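Local coordinates for designed protein (Trypanosoma brucei, PDB 6IEV), which serves as a designed model of the thioredoxin fold, probably used to study how partly buried hydrophobic side chains affect stability at high temperature, at residues E30-T35 with R84-I89; F95-E98 with P103-E106; E65-V70 with V117-L122. All blocks are in the same frame, centred on the assembly; numbering follows the deposited sequence.

Contact 1. Residues E30-T35 with R84-I89; sequences ELREAT and REWYNI
The CZ2-CH2 rim of the W86 indole lies against one face of the R32 guanidinium. W86 CZ2 sits 3.4 Å above the middle of the guanidinium plane, the two planes are 29° apart, and R32 NH1 comes to 3.2 Å from W86 CH2. The bend at R32 chi3 (67°) brings that face onto the rim, while R32 CD stands over the indole face, offset toward its edge. A long cationic chain and a wide indole suit this exposed place, since each covers the other while leaving charge near solvent. Deeper in, L31 CD2 meets Y87 CE1 at 3.9 Å, obliquely to the phenol ring. Helices 28-35 and 81-86 lie on the same side of the thioredoxin sheet, and the second ends in a Schellman motif: N88, at positive phi, gives its N to E85 O, and I89 N reaches R84 O. Y87, the first residue out of helical phi/psi, directs its CB toward helix 28-35. Y87 OH is hydrogen-bonded to E98 OE2. T35 OG1, packed nearby, gives its proton to L31 O at 3.2 Å, which takes T35 N on its other face; any bond from OG1 to E98 OE2 is weak. Beneath, L31 packs on I43 and V75.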
loop_
_atom_site.group_PDB
_atom_site.type_symbol
_atom_site.label_atom_id
_atom_site.label_comp_id
_atom_site.label_asym_id
_atom_site.label_seq_id
_atom_site.Cartn_x
_atom_site.Cartn_y
_atom_site.Cartn_z
ATOM N N GLU A 30 -3.285 13.306 -26.283
ATOM C CA GLU A 30 -3.136 13.444 -24.841
ATOM C C GLU A 30 -2.453 12.220 -24.251
ATOM O O GLU A 30 -1.582 12.343 -23.390
ATOM C CB GLU A 30 -4.492 13.667 -24.176
ATOM C CG GLU A 30 -4.379 13.793 -22.659
ATOM C CD GLU A 30 -5.743 13.837 -21.971
ATOM O OE1 GLU A 30 -5.803 14.213 -20.792
ATOM O OE2 GLU A 30 -6.757 13.480 -22.606
ATOM N N LEU A 31 -2.819 11.027 -24.720
ATOM C CA LEU A 31 -2.259 9.807 -24.150
ATOM C C LEU A 31 -0.761 9.691 -24.427
ATOM O O LEU A 31 0.002 9.255 -23.560
ATOM C CB LEU A 31 -3.010 8.589 -24.697
ATOM C CG LEU A 31 -2.554 7.202 -24.235
ATOM C CD1 LEU A 31 -2.328 7.175 -22.724
ATOM C CD2 LEU A 31 -3.576 6.164 -24.628
ATOM N N ARG A 32 -0.321 10.068 -25.632
ATOM C CA ARG A 32 1.099 9.960 -25.958
ATOM C C ARG A 32 1.943 10.955 -25.172
ATOM O O ARG A 32 3.048 10.621 -24.740
ATOM C CB ARG A 32 1.313 10.161 -27.455
ATOM C CG ARG A 32 0.766 9.032 -28.301
ATOM C CD ARG A 32 1.074 9.254 -29.777
ATOM N NE ARG A 32 2.499 9.167 -30.088
ATOM C CZ ARG A 32 3.009 9.364 -31.301
ATOM N NH1 ARG A 32 2.212 9.660 -32.330
ATOM N NH2 ARG A 32 4.319 9.259 -31.486
ATOM N N GLU A 33 1.438 12.172 -24.960
ATOM C CA GLU A 33 2.178 13.123 -24.135
ATOM C C GLU A 33 2.203 12.696 -22.674
ATOM O O GLU A 33 3.150 13.022 -21.955
ATOM C CB GLU A 33 1.608 14.536 -24.291
ATOM C CG GLU A 33 2.329 15.335 -25.387
ATOM C CD GLU A 33 2.602 16.797 -25.016
ATOM O OE1 GLU A 33 1.643 17.603 -24.964
ATOM O OE2 GLU A 33 3.787 17.139 -24.789
ATOM N N ALA A 34 1.164 12.015 -22.200
ATOM C CA ALA A 34 1.176 11.529 -20.827
ATOM C C ALA A 34 2.220 10.439 -20.633
ATOM O O ALA A 34 3.002 10.479 -19.682
ATOM C CB ALA A 34 -0.209 11.011 -20.444
ATOM N N THR A 35 2.221 9.431 -21.497
ATOM C CA THR A 35 3.131 8.312 -21.308
ATOM C C THR A 35 4.572 8.641 -21.658
ATOM O O THR A 35 5.463 7.873 -21.285
ATOM C CB THR A 35 2.671 7.112 -22.133
ATOM O OG1 THR A 35 2.681 7.452 -23.524
ATOM C CG2 THR A 35 1.274 6.683 -21.707
ATOM N N ARG A 84 -7.071 2.837 -29.400
ATOM C CA ARG A 84 -7.178 1.379 -29.480
ATOM C C ARG A 84 -6.265 0.811 -30.564
ATOM O O ARG A 84 -5.594 -0.208 -30.357
ATOM C CB ARG A 84 -8.625 0.950 -29.742
ATOM C CG ARG A 84 -8.864 -0.528 -29.438
ATOM C CD ARG A 84 -9.934 -1.117 -30.306
ATOM N NE ARG A 84 -9.600 -0.978 -31.725
ATOM C CZ ARG A 84 -8.729 -1.749 -32.370
ATOM N NH1 ARG A 84 -8.097 -2.719 -31.720
ATOM N NH2 ARG A 84 -8.489 -1.555 -33.664
ATOM N N GLU A 85 -6.272 1.425 -31.747
ATOM C CA GLU A 85 -5.430 0.947 -32.840
ATOM C C GLU A 85 -3.949 1.117 -32.512
ATOM O O GLU A 85 -3.148 0.202 -32.734
ATOM C CB GLU A 85 -5.785 1.694 -34.137
ATOM C CG GLU A 85 -7.093 1.260 -34.805
ATOM C CD GLU A 85 -7.598 2.269 -35.854
ATOM O OE1 GLU A 85 -6.815 3.152 -36.272
ATOM O OE2 GLU A 85 -8.781 2.183 -36.259
ATOM N N TRP A 86 -3.575 2.283 -31.975
ATOM C CA TRP A 86 -2.169 2.612 -31.774
ATOM C C TRP A 86 -1.485 1.627 -30.840
ATOM O O TRP A 86 -0.322 1.274 -31.044
ATOM C CB TRP A 86 -2.041 4.024 -31.202
ATOM C CG TRP A 86 -0.620 4.445 -31.017
ATOM C CD1 TRP A 86 0.202 4.174 -29.947
ATOM C CD2 TRP A 86 0.160 5.201 -31.938
ATOM N NE1 TRP A 86 1.441 4.726 -30.154
ATOM C CE2 TRP A 86 1.441 5.360 -31.370
ATOM C CE3 TRP A 86 -0.100 5.764 -33.189
ATOM C CZ2 TRP A 86 2.452 6.067 -32.010
ATOM C CZ3 TRP A 86 0.899 6.460 -33.820
ATOM C CH2 TRP A 86 2.160 6.611 -33.229
ATOM N N TYR A 87 -2.165 1.227 -29.780
ATOM C CA TYR A 87 -1.625 0.289 -28.811
ATOM C C TYR A 87 -1.991 -1.154 -29.113
ATOM O O TYR A 87 -1.738 -2.029 -28.280
ATOM C CB TYR A 87 -2.091 0.684 -27.402
ATOM C CG TYR A 87 -1.328 1.866 -26.877
ATOM C CD1 TYR A 87 -1.694 3.158 -27.231
ATOM C CD2 TYR A 87 -0.232 1.696 -26.043
ATOM C CE1 TYR A 87 -0.984 4.252 -26.765
ATOM C CE2 TYR A 87 0.475 2.782 -25.564
ATOM C CZ TYR A 87 0.096 4.056 -25.927
ATOM O OH TYR A 87 0.795 5.146 -25.465
ATOM N N ASN A 88 -2.589 -1.422 -30.279
ATOM C CA ASN A 88 -2.866 -2.787 -30.721
ATOM C C ASN A 88 -3.689 -3.569 -29.697
ATOM O O ASN A 88 -3.375 -4.708 -29.351
ATOM C CB ASN A 88 -1.571 -3.520 -31.066
ATOM C CG ASN A 88 -1.215 -3.378 -32.531
ATOM O OD1 ASN A 88 -0.208 -2.758 -32.883
ATOM N ND2 ASN A 88 -2.069 -3.920 -33.403
ATOM N N ILE A 89 -4.763 -2.948 -29.221
ATOM C CA ILE A 89 -5.623 -3.565 -28.215
ATOM C C ILE A 89 -6.579 -4.518 -28.917
ATOM O O ILE A 89 -7.427 -4.091 -29.708
ATOM C CB ILE A 89 -6.408 -2.515 -27.423
ATOM C CG1 ILE A 89 -5.464 -1.502 -26.770
ATOM C CG2 ILE A 89 -7.329 -3.215 -26.438
ATOM C CD1 ILE A 89 -4.421 -2.133 -25.855
#

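Contact 2. Residues F95-E98 with P103-E106; sequences FVIE and PLGE
The antiparallel beta hairpin of strands 94-99 and 102-108 forms one margin of the thioredoxin sheet, and a classic beta bulge interrupts its register where L104 and G105 both face I97. I97 N donates to G105 O at 2.8 Å, almost straight at 171°. On the return side, I97 O accepts from L104 N at 2.8 Å, and takes a weak bond from G105 N at 3.4 Å; two N-H groups sharing one carbonyl is the signature of the bulge. P103 CA adds a C-H contact to the same oxygen. L104 takes the nearly helical psi of the first bulge position, and G105, without a side chain, accepts a phi of 179° with little strain.

Beyond the bulge, E98 and P103 form a non-hydrogen-bonded pair, where proline's missing N-H costs nothing. The E98 chain bends at chi2 (-134°), bringing OE1 beside the proline ring, 3.8 Å from P103 CB. At the other end, E106 CA makes a C-H contact to F95 O at 3.2 Å. Branched I97 shares its face with helix 112-123, packing on L115 and L122, whereas V96 lies on the opposite face against F45. The pairing thus rests on backbone polarity, with I97 O shared by one strong and one weak N-H, while the buried E98 carboxylate has its OE2 held by Y87 OH.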
loop_
_atom_site.group_PDB
_atom_site.type_symbol
_atom_site.label_atom_id
_atom_site.label_comp_id
_atom_site.label_asym_id
_atom_site.label_seq_id
_atom_site.Cartn_x
_atom_site.Cartn_y
_atom_site.Cartn_z
ATOM N N PHE A 95 -4.878 -3.916 -19.741
ATOM C CA PHE A 95 -3.973 -3.004 -19.074
ATOM C C PHE A 95 -2.648 -2.963 -19.816
ATOM O O PHE A 95 -2.104 -4.005 -20.177
ATOM C CB PHE A 95 -3.741 -3.454 -17.637
ATOM C CG PHE A 95 -4.979 -3.426 -16.795
ATOM C CD1 PHE A 95 -5.338 -2.271 -16.124
ATOM C CD2 PHE A 95 -5.788 -4.551 -16.681
ATOM C CE1 PHE A 95 -6.477 -2.229 -15.346
ATOM C CE2 PHE A 95 -6.930 -4.524 -15.897
ATOM C CZ PHE A 95 -7.278 -3.358 -15.235
ATOM N N VAL A 96 -2.112 -1.762 -20.005
ATOM C CA VAL A 96 -0.791 -1.563 -20.589
ATOM C C VAL A 96 0.061 -0.792 -19.589
ATOM O O VAL A 96 -0.411 0.174 -18.976
ATOM C CB VAL A 96 -0.870 -0.802 -21.923
ATOM C CG1 VAL A 96 0.531 -0.474 -22.427
ATOM C CG2 VAL A 96 -1.663 -1.621 -22.970
ATOM N N ILE A 97 1.299 -1.230 -19.399
ATOM C CA ILE A 97 2.242 -0.534 -18.535
ATOM C C ILE A 97 3.330 0.069 -19.405
ATOM O O ILE A 97 3.982 -0.648 -20.171
ATOM C CB ILE A 97 2.832 -1.468 -17.469
ATOM C CG1 ILE A 97 1.696 -2.121 -16.689
ATOM C CG2 ILE A 97 3.742 -0.685 -16.529
ATOM C CD1 ILE A 97 2.166 -3.148 -15.684
ATOM N N GLU A 98 3.549 1.376 -19.265
ATOM C CA GLU A 98 4.492 2.092 -20.104
ATOM C C GLU A 98 5.442 2.920 -19.255
ATOM O O GLU A 98 5.107 3.346 -18.146
ATOM C CB GLU A 98 3.771 3.008 -21.090
ATOM C CG GLU A 98 3.018 2.254 -22.182
ATOM C CD GLU A 98 3.264 2.825 -23.564
ATOM O OE1 GLU A 98 3.505 2.034 -24.501
ATOM O OE2 GLU A 98 3.218 4.064 -23.710
ATOM N N PRO A 103 6.527 0.222 -24.025
ATOM C CA PRO A 103 5.714 -0.721 -23.246
ATOM C C PRO A 103 6.578 -1.698 -22.462
ATOM O O PRO A 103 7.506 -2.304 -23.003
ATOM C CB PRO A 103 4.896 -1.446 -24.315
ATOM C CG PRO A 103 5.792 -1.414 -25.526
ATOM C CD PRO A 103 6.576 -0.130 -25.455
ATOM N N LEU A 104 6.251 -1.845 -21.174
ATOM C CA LEU A 104 6.924 -2.758 -20.263
ATOM C C LEU A 104 6.104 -3.981 -19.906
ATOM O O LEU A 104 6.651 -4.911 -19.305
ATOM C CB LEU A 104 7.300 -2.052 -18.956
ATOM C CG LEU A 104 8.017 -0.709 -19.008
ATOM C CD1 LEU A 104 7.957 -0.062 -17.628
ATOM C CD2 LEU A 104 9.451 -0.888 -19.478
ATOM N N GLY A 105 4.810 -3.979 -20.190
ATOM C CA GLY A 105 3.975 -5.105 -19.820
ATOM C C GLY A 105 2.530 -4.875 -20.210
ATOM O O GLY A 105 2.093 -3.742 -20.460
ATOM N N GLU A 106 1.786 -5.980 -20.226
ATOM C CA GLU A 106 0.388 -5.971 -20.616
ATOM C C GLU A 106 -0.331 -7.064 -19.836
ATOM O O GLU A 106 0.188 -8.172 -19.697
ATOM C CB GLU A 106 0.261 -6.179 -22.132
ATOM C CG GLU A 106 -1.141 -6.455 -22.638
ATOM C CD GLU A 106 -1.280 -6.205 -24.143
ATOM O OE1 GLU A 106 -0.400 -5.539 -24.732
ATOM O OE2 GLU A 106 -2.267 -6.690 -24.737
#

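Contact 3. Residues E65-V70 with V117-L122; sequences EVFPDV and VTLDEL
F67 receives a methyl group of L119 squarely on its ring: L119 CD2 stands 4.1 Å from the ring centroid and only 5° off the normal, a well-centred CH-pi contact. The same methyl also reaches V70 CG2 at 4.3 Å, so one branch of the leucine serves both hydrophobic partners. L119 directs its chain outward from helix 112-123 with CG anti to the backbone N (chi1 173°), and together with chi2 near 58° this brings CD2 over the ring face, with V70 CG2 beside it. Leucine suits the place because its chain is long enough to carry one methyl to both the ring face and V70, and L63 of helix 53-66 adds to the packing around both V70 and L119. This is the tight part of the contact, where the end of helix 53-66 and the start of strand 70-76, successive pieces of a beta-alpha-beta crossover, are held against the last long helix of the thioredoxin fold.

The connection itself is looser. F67 to V70 form a type I turn whose middle residues, P68 and D69, are exposed and stand well away from helix 112-123; proline and aspartate suit such a tight, solvent-facing bend, and R39 bonds to P68 O.

Between these extremes lies D120. Its OD1 meets the edge of the F67 ring near the ring plane, 3.2 Å from CZ, with carboxylate and ring turned 45° from each other. D120 OD2 lies near D111 OD2 of the second subunit, while K108 of that subunit packs against D120. The aromatic C-H edge carries partial positive charge and probably eases the burial of this carboxylate; the nearby like charge may raise its pKa, and the lysine would tend to offset that.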
loop_
_atom_site.group_PDB
_atom_site.type_symbol
_atom_site.label_atom_id
_atom_site.label_comp_id
_atom_site.label_asym_id
_atom_site.label_seq_id
_atom_site.Cartn_x
_atom_site.Cartn_y
_atom_site.Cartn_z
ATOM N N GLU A 65 -2.802 5.396 -5.402
ATOM C CA GLU A 65 -2.573 5.917 -4.061
ATOM C C GLU A 65 -1.385 5.233 -3.402
ATOM O O GLU A 65 -0.570 5.892 -2.751
ATOM C CB GLU A 65 -3.835 5.731 -3.216
ATOM C CG GLU A 65 -5.065 6.476 -3.743
ATOM C CD GLU A 65 -6.331 6.192 -2.936
ATOM O OE1 GLU A 65 -7.361 6.853 -3.184
ATOM O OE2 GLU A 65 -6.299 5.312 -2.052
ATOM N N VAL A 66 -1.238 3.922 -3.611
ATOM C CA VAL A 66 -0.195 3.138 -2.955
ATOM C C VAL A 66 1.113 3.131 -3.726
ATOM O O VAL A 66 2.148 2.720 -3.181
ATOM C CB VAL A 66 -0.785 1.728 -2.741
ATOM C CG1 VAL A 66 0.276 0.670 -2.634
ATOM C CG2 VAL A 66 -1.668 1.733 -1.522
ATOM N N PHE A 67 1.131 3.666 -4.936
ATOM C CA PHE A 67 2.343 3.698 -5.733
ATOM C C PHE A 67 2.659 5.137 -6.093
ATOM O O PHE A 67 1.899 5.776 -6.842
ATOM C CB PHE A 67 2.210 2.832 -6.985
ATOM C CG PHE A 67 2.354 1.363 -6.705
ATOM C CD1 PHE A 67 3.601 0.789 -6.602
ATOM C CD2 PHE A 67 1.237 0.566 -6.507
ATOM C CE1 PHE A 67 3.731 -0.556 -6.333
ATOM C CE2 PHE A 67 1.363 -0.778 -6.243
ATOM C CZ PHE A 67 2.605 -1.338 -6.158
ATOM N N PRO A 68 3.746 5.653 -5.616
ATOM C CA PRO A 68 3.987 7.092 -5.709
ATOM C C PRO A 68 4.311 7.523 -7.124
ATOM O O PRO A 68 3.769 8.514 -7.625
ATOM C CB PRO A 68 5.179 7.302 -4.763
ATOM C CG PRO A 68 5.906 5.947 -4.732
ATOM C CD PRO A 68 4.966 4.892 -5.285
ATOM N N ASP A 69 5.230 6.797 -7.763
ATOM C CA ASP A 69 5.746 7.168 -9.071
ATOM C C ASP A 69 4.964 6.539 -10.214
ATOM O O ASP A 69 5.509 6.370 -11.316
ATOM C CB ASP A 69 7.222 6.781 -9.157
ATOM C CG ASP A 69 8.086 7.566 -8.187
ATOM O OD1 ASP A 69 8.047 7.274 -6.967
ATOM O OD2 ASP A 69 8.803 8.481 -8.650
ATOM N N VAL A 70 3.696 6.205 -9.991
ATOM C CA VAL A 70 2.889 5.503 -10.978
ATOM C C VAL A 70 1.676 6.364 -11.288
ATOM O O VAL A 70 0.989 6.823 -10.369
ATOM C CB VAL A 70 2.488 4.101 -10.485
ATOM C CG1 VAL A 70 1.250 3.613 -11.192
ATOM C CG2 VAL A 70 3.640 3.146 -10.727
ATOM N N VAL A 117 0.375 -7.633 -9.401
ATOM C CA VAL A 117 1.502 -8.570 -9.367
ATOM C C VAL A 117 2.483 -8.257 -10.482
ATOM O O VAL A 117 3.701 -8.189 -10.269
ATOM C CB VAL A 117 0.997 -10.019 -9.453
ATOM C CG1 VAL A 117 2.165 -10.961 -9.600
ATOM C CG2 VAL A 117 0.169 -10.363 -8.227
ATOM N N THR A 118 1.964 -8.046 -11.693
ATOM C CA THR A 118 2.826 -7.737 -12.828
ATOM C C THR A 118 3.604 -6.456 -12.587
ATOM O O THR A 118 4.804 -6.370 -12.891
ATOM C CB THR A 118 1.982 -7.592 -14.098
ATOM O OG1 THR A 118 1.192 -8.769 -14.286
ATOM C CG2 THR A 118 2.872 -7.341 -15.311
ATOM N N LEU A 119 2.925 -5.437 -12.054
ATOM C CA LEU A 119 3.582 -4.162 -11.800
ATOM C C LEU A 119 4.671 -4.318 -10.751
ATOM O O LEU A 119 5.772 -3.778 -10.907
ATOM C CB LEU A 119 2.545 -3.118 -11.375
ATOM C CG LEU A 119 3.140 -1.785 -10.917
ATOM C CD1 LEU A 119 3.992 -1.185 -12.029
ATOM C CD2 LEU A 119 2.050 -0.828 -10.416
ATOM N N ASP A 120 4.395 -5.084 -9.688
ATOM C CA ASP A 120 5.407 -5.292 -8.651
ATOM C C ASP A 120 6.652 -5.957 -9.229
ATOM O O ASP A 120 7.785 -5.565 -8.917
ATOM C CB ASP A 120 4.827 -6.145 -7.518
ATOM C CG ASP A 120 3.935 -5.353 -6.581
ATOM O OD1 ASP A 120 4.131 -4.124 -6.469
ATOM O OD2 ASP A 120 3.054 -5.968 -5.944
ATOM N N GLU A 121 6.451 -6.929 -10.116
ATOM C CA GLU A 121 7.562 -7.623 -10.749
ATOM C C GLU A 121 8.341 -6.695 -11.678
ATOM O O GLU A 121 9.565 -6.824 -11.806
ATOM C CB GLU A 121 7.003 -8.825 -11.504
ATOM C CG GLU A 121 7.991 -9.848 -11.983
ATOM C CD GLU A 121 7.539 -10.486 -13.286
ATOM O OE1 GLU A 121 8.092 -11.548 -13.643
ATOM O OE2 GLU A 121 6.649 -9.917 -13.966
ATOM N N LEU A 122 7.667 -5.726 -12.304
ATOM C CA LEU A 122 8.396 -4.751 -13.108
ATOM C C LEU A 122 9.218 -3.811 -12.243
ATOM O O LEU A 122 10.321 -3.425 -12.637
ATOM C CB LEU A 122 7.433 -3.967 -13.991
ATOM C CG LEU A 122 6.915 -4.893 -15.085
ATOM C CD1 LEU A 122 5.589 -4.417 -15.621
ATOM C CD2 LEU A 122 7.955 -5.008 -16.183
#

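Overall arrangement
Contacts 1 and 3 lie on opposite sides of the chain's centre, about 20 Å apart between centres, with contact 2 touching both. In contact 2 the side chain of E98 reaches the hydroxyl pair of contact 1, while I97, on the other face, packs on T118, L119 and L122 of contact 3. All touching residues of contact 3 are buried, and apolar packing dominates there; contact 1 grades from a buried leucine to a solvent-facing arginine and indole. Only contact 2 joins its segments by backbone hydrogen bonds, as neighbouring strands can; the other two rely on side chains. Contact 3 alone has residues touching other subunits, so its charges meet foreign partners.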